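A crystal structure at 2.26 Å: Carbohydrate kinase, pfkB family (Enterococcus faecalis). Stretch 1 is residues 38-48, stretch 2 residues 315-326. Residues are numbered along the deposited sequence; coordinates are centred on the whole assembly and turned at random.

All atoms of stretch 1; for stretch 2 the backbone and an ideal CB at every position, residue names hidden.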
# COMPACT_ATOMS: atom_id res chain seq x y z
N VAL A 38 -23.99 -2.54 -13.68
CA VAL A 38 -22.85 -3.39 -13.34
C VAL A 38 -23.11 -4.10 -12.02
O VAL A 38 -22.95 -5.32 -11.93
CB VAL A 38 -21.55 -2.56 -13.24
CG1 VAL A 38 -20.35 -3.46 -12.95
CG2 VAL A 38 -21.34 -1.80 -14.54
N ASN A 39 -23.55 -3.34 -11.02
CA ASN A 39 -23.82 -3.91 -9.69
C ASN A 39 -24.88 -4.99 -9.78
O ASN A 39 -24.75 -6.07 -9.18
CB ASN A 39 -24.30 -2.83 -8.71
CG ASN A 39 -23.35 -1.65 -8.63
OD1 ASN A 39 -22.17 -1.75 -9.01
ND2 ASN A 39 -23.84 -0.52 -8.13
N LEU A 40 -25.95 -4.69 -10.50
CA LEU A 40 -27.05 -5.62 -10.66
C LEU A 40 -26.61 -6.92 -11.34
O LEU A 40 -26.76 -8.00 -10.77
CB LEU A 40 -28.17 -4.98 -11.49
CG LEU A 40 -29.40 -5.87 -11.69
CD1 LEU A 40 -30.02 -6.19 -10.33
CD2 LEU A 40 -30.42 -5.18 -12.59
N LEU A 41 -26.07 -6.80 -12.55
CA LEU A 41 -25.63 -7.98 -13.29
C LEU A 41 -24.52 -8.77 -12.59
O LEU A 41 -24.49 -10.00 -12.67
CB LEU A 41 -25.18 -7.57 -14.70
CG LEU A 41 -26.24 -6.88 -15.57
CD1 LEU A 41 -25.68 -6.71 -16.98
CD2 LEU A 41 -27.53 -7.70 -15.59
N ALA A 42 -23.62 -8.06 -11.91
CA ALA A 42 -22.52 -8.71 -11.21
C ALA A 42 -23.07 -9.63 -10.13
O ALA A 42 -22.65 -10.78 -10.01
CB ALA A 42 -21.60 -7.66 -10.57
N ASN A 43 -24.02 -9.13 -9.35
CA ASN A 43 -24.61 -9.94 -8.28
C ASN A 43 -25.39 -11.12 -8.87
O ASN A 43 -25.28 -12.24 -8.38
CB ASN A 43 -25.55 -9.09 -7.42
CG ASN A 43 -25.78 -9.70 -6.05
OD1 ASN A 43 -25.43 -10.87 -5.81
ND2 ASN A 43 -26.37 -8.93 -5.15
N LEU A 44 -26.17 -10.86 -9.92
CA LEU A 44 -26.94 -11.92 -10.57
C LEU A 44 -26.01 -12.99 -11.18
O LEU A 44 -26.32 -14.18 -11.16
CB LEU A 44 -27.86 -11.33 -11.65
CG LEU A 44 -29.01 -10.47 -11.12
CD1 LEU A 44 -29.78 -9.83 -12.27
CD2 LEU A 44 -29.94 -11.33 -10.27
N ALA A 45 -24.87 -12.56 -11.71
CA ALA A 45 -23.91 -13.51 -12.27
C ALA A 45 -23.35 -14.36 -11.13
O ALA A 45 -23.10 -15.55 -11.29
CB ALA A 45 -22.78 -12.77 -12.99
N HIS A 46 -23.17 -13.74 -9.97
CA HIS A 46 -22.67 -14.48 -8.82
C HIS A 46 -23.74 -15.43 -8.29
O HIS A 46 -23.45 -16.37 -7.56
CB HIS A 46 -22.21 -13.52 -7.71
CG HIS A 46 -20.79 -13.09 -7.85
ND1 HIS A 46 -20.35 -12.33 -8.92
CD2 HIS A 46 -19.69 -13.37 -7.11
CE1 HIS A 46 -19.04 -12.17 -8.83
NE2 HIS A 46 -18.62 -12.79 -7.74
N PHE A 47 -24.99 -15.16 -8.67
CA PHE A 47 -26.10 -16.02 -8.27
C PHE A 47 -26.24 -17.10 -9.35
O PHE A 47 -27.18 -17.90 -9.34
CB PHE A 47 -27.41 -15.22 -8.15
CG PHE A 47 -27.50 -14.37 -6.91
CD1 PHE A 47 -26.79 -14.71 -5.75
CD2 PHE A 47 -28.34 -13.26 -6.88
CE1 PHE A 47 -26.93 -13.96 -4.58
CE2 PHE A 47 -28.49 -12.50 -5.71
CZ PHE A 47 -27.78 -12.86 -4.56
N GLN A 48 -25.30 -17.08 -10.29
CA GLN A 48 -25.23 -18.05 -11.37
C GLN A 48 -26.24 -17.94 -12.52
O GLN A 48 -26.65 -18.95 -13.08
CB GLN A 48 -25.24 -19.47 -10.80
CG GLN A 48 -24.11 -19.72 -9.81
CD GLN A 48 -23.97 -21.17 -9.44
OE1 GLN A 48 -23.61 -22.01 -10.27
NE2 GLN A 48 -24.25 -21.49 -8.18
N UNK A 315 -17.24 -1.08 -1.37
CA UNK A 315 -17.49 -0.87 -2.78
C UNK A 315 -18.93 -1.13 -3.19
O UNK A 315 -19.70 -1.75 -2.44
CB UNK A 315 -16.56 -1.76 -3.60
N UNK A 316 -19.29 -0.68 -4.39
CA UNK A 316 -20.65 -0.81 -4.95
C UNK A 316 -21.10 -2.21 -5.34
O UNK A 316 -22.29 -2.53 -5.23
CB UNK A 316 -20.76 0.08 -6.19
N UNK A 317 -20.17 -3.02 -5.83
CA UNK A 317 -20.51 -4.36 -6.30
C UNK A 317 -20.89 -5.34 -5.21
O UNK A 317 -20.09 -5.63 -4.32
CB UNK A 317 -19.33 -4.93 -7.09
N UNK A 318 -22.13 -5.87 -5.26
CA UNK A 318 -22.61 -6.84 -4.27
C UNK A 318 -22.09 -8.21 -4.71
O UNK A 318 -22.66 -8.84 -5.62
CB UNK A 318 -24.14 -6.83 -4.15
N UNK A 319 -21.00 -8.65 -4.09
CA UNK A 319 -20.37 -9.92 -4.42
C UNK A 319 -20.83 -11.01 -3.45
O UNK A 319 -20.06 -11.47 -2.60
CB UNK A 319 -18.85 -9.79 -4.39
N UNK A 320 -22.09 -11.42 -3.59
CA UNK A 320 -22.67 -12.45 -2.73
C UNK A 320 -23.14 -13.65 -3.55
O UNK A 320 -23.35 -13.55 -4.76
CB UNK A 320 -23.84 -11.87 -1.92
N UNK A 321 -23.29 -14.79 -2.88
CA UNK A 321 -23.75 -16.00 -3.55
C UNK A 321 -25.02 -16.48 -2.84
O UNK A 321 -25.29 -16.08 -1.70
CB UNK A 321 -22.67 -17.08 -3.55
N UNK A 322 -25.79 -17.33 -3.51
CA UNK A 322 -27.02 -17.86 -2.93
C UNK A 322 -26.74 -18.61 -1.64
O UNK A 322 -27.46 -18.45 -0.65
CB UNK A 322 -27.73 -18.78 -3.93
N UNK A 323 -25.67 -19.40 -1.62
CA UNK A 323 -25.32 -20.16 -0.43
C UNK A 323 -24.96 -19.26 0.75
O UNK A 323 -25.31 -19.54 1.89
CB UNK A 323 -24.15 -21.10 -0.74
N UNK A 324 -24.26 -18.17 0.46
CA UNK A 324 -23.85 -17.23 1.50
C UNK A 324 -25.07 -16.59 2.15
O UNK A 324 -25.17 -16.51 3.37
CB UNK A 324 -22.93 -16.15 0.92
N UNK A 325 -26.01 -16.12 1.32
CA UNK A 325 -27.23 -15.49 1.82
C UNK A 325 -28.02 -16.49 2.66
O UNK A 325 -28.48 -16.17 3.76
CB UNK A 325 -28.08 -14.97 0.66
N UNK A 326 -28.18 -17.71 2.14
CA UNK A 326 -28.91 -18.76 2.85
C UNK A 326 -28.22 -19.14 4.15
O UNK A 326 -28.87 -19.50 5.12
CB UNK A 326 -29.06 -20.00 1.96

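Position 315 has nothing of stretch 1 within 5.5 Å of its ideal CB, so only the backbone speaks: phi/psi of 93/165° favours glycine, and G315 is deposited.

At 316 CA-to-CB points toward stretch 1, and the ideal CB lies 3.6 Å from N39 OD1. A small or polar side chain would suit. The residue is D316, whose CB packs against that oxygen while its carboxylate carries on to a partner elsewhere in the structure.

Position 317 is sideways, with its ideal CB 4.7 Å from N39 OD1 and 5.0 Å from A42 CB. The helix offers methyl groups here, so a branched aliphatic could reach them, as could leucine or methionine. I317 does so in two directions: CG2 meets A42 CB at 3.5 Å and CD1 meets V38 CG1 at 3.8 Å.

At 318 CA-to-CB points toward the helix and the ideal CB comes close to the end of the N43 side chain, which leaves little room and argues for a compact side chain; phi of -83° admits proline among others. P318 is found, its ring lying along the helix with CD 3.5 Å from N39 O and 3.8 Å from N39 CB. Its carbonyl also receives a CA-H...O contact, N43 CA to P318 O at 3.5 Å.

Position 319 points away, yet its ideal CB is 4.5 Å from H46 NE2, so a long side chain could bend back to the imidazole. L319 (chi1 -60°, m; chi2 163°, t) brings CD2 to 3.6 Å from H46 CE1. The ring is held from its own helix by H46 ND1 donating to A42 O at 3.0 Å.

Position 320 is sideways, beside the N43 side chain, with its ideal CB 4.6 Å from F47 CE1; serine, threonine or valine would suit. T320 takes chi1 56° (p), placing OG1 3.7 Å from F47 CZ.

At 321 CB points away, while the backbone ahead turns helical; serine, threonine, aspartate or asparagine could cap it. T321 does, its OG1 accepting from the backbone N of 324 at 3.2 Å.

Position 322 is sideways, its ideal CB 4.6 Å from F47 CD1, favouring an aliphatic. V322 (t) sets CG2 3.6 Å from F47 CD1; a water accepts from V322 N (3.1 Å to its O) and donates to H46 O (2.7 Å from its O).

Positions 323, 324 and 326 find no stretch 1 atom within 5.5 Å and leave the choice wide: K323, Q324 and N326. At 325, toward F47, a modest aliphatic fits; V325 CG2 reaches F47 CE1 at 4.4 Å.

Stretch 2 315-326: GDIPLTTVKQVN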
# COMPACT_ATOMS: atom_id res chain seq x y z
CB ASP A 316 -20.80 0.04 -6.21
CG ASP A 316 -20.52 1.51 -5.98
OD1 ASP A 316 -21.35 2.33 -6.42
OD2 ASP A 316 -19.48 1.84 -5.38
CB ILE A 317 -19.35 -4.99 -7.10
CG1 ILE A 317 -18.77 -3.98 -8.11
CG2 ILE A 317 -19.85 -6.23 -7.84
CD1 ILE A 317 -19.71 -3.62 -9.23
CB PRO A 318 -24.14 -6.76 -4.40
CG PRO A 318 -24.39 -5.46 -5.15
CD PRO A 318 -23.24 -5.40 -6.11
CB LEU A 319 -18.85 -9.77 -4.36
CG LEU A 319 -18.24 -8.74 -5.32
CD1 LEU A 319 -16.83 -8.39 -4.89
CD2 LEU A 319 -18.23 -9.29 -6.74
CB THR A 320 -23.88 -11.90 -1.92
OG1 THR A 320 -24.85 -11.34 -2.82
CG2 THR A 320 -23.42 -10.83 -0.95
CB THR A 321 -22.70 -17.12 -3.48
OG1 THR A 321 -22.52 -17.52 -2.11
CG2 THR A 321 -21.37 -16.64 -4.04
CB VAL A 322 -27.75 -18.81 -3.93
CG1 VAL A 322 -29.01 -19.38 -3.28
CG2 VAL A 322 -28.11 -18.05 -5.19
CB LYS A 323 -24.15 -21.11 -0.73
CG LYS A 323 -24.54 -22.25 -1.67
CD LYS A 323 -23.42 -23.27 -1.82
CE LYS A 323 -23.88 -24.45 -2.66
NZ LYS A 323 -22.79 -25.46 -2.82
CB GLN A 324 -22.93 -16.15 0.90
CG GLN A 324 -22.61 -14.99 1.83
CD GLN A 324 -21.75 -13.94 1.15
OE1 GLN A 324 -21.99 -13.56 -0.00
NE2 GLN A 324 -20.74 -13.45 1.87
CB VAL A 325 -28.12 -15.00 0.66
CG1 VAL A 325 -29.38 -14.35 1.20
CG2 VAL A 325 -27.34 -14.03 -0.22
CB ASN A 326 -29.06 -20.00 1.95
CG ASN A 326 -30.11 -19.81 0.86
OD1 ASN A 326 -30.13 -20.55 -0.12
ND2 ASN A 326 -30.99 -18.83 1.05
O HOH W 1 -24.56 -18.35 -6.18
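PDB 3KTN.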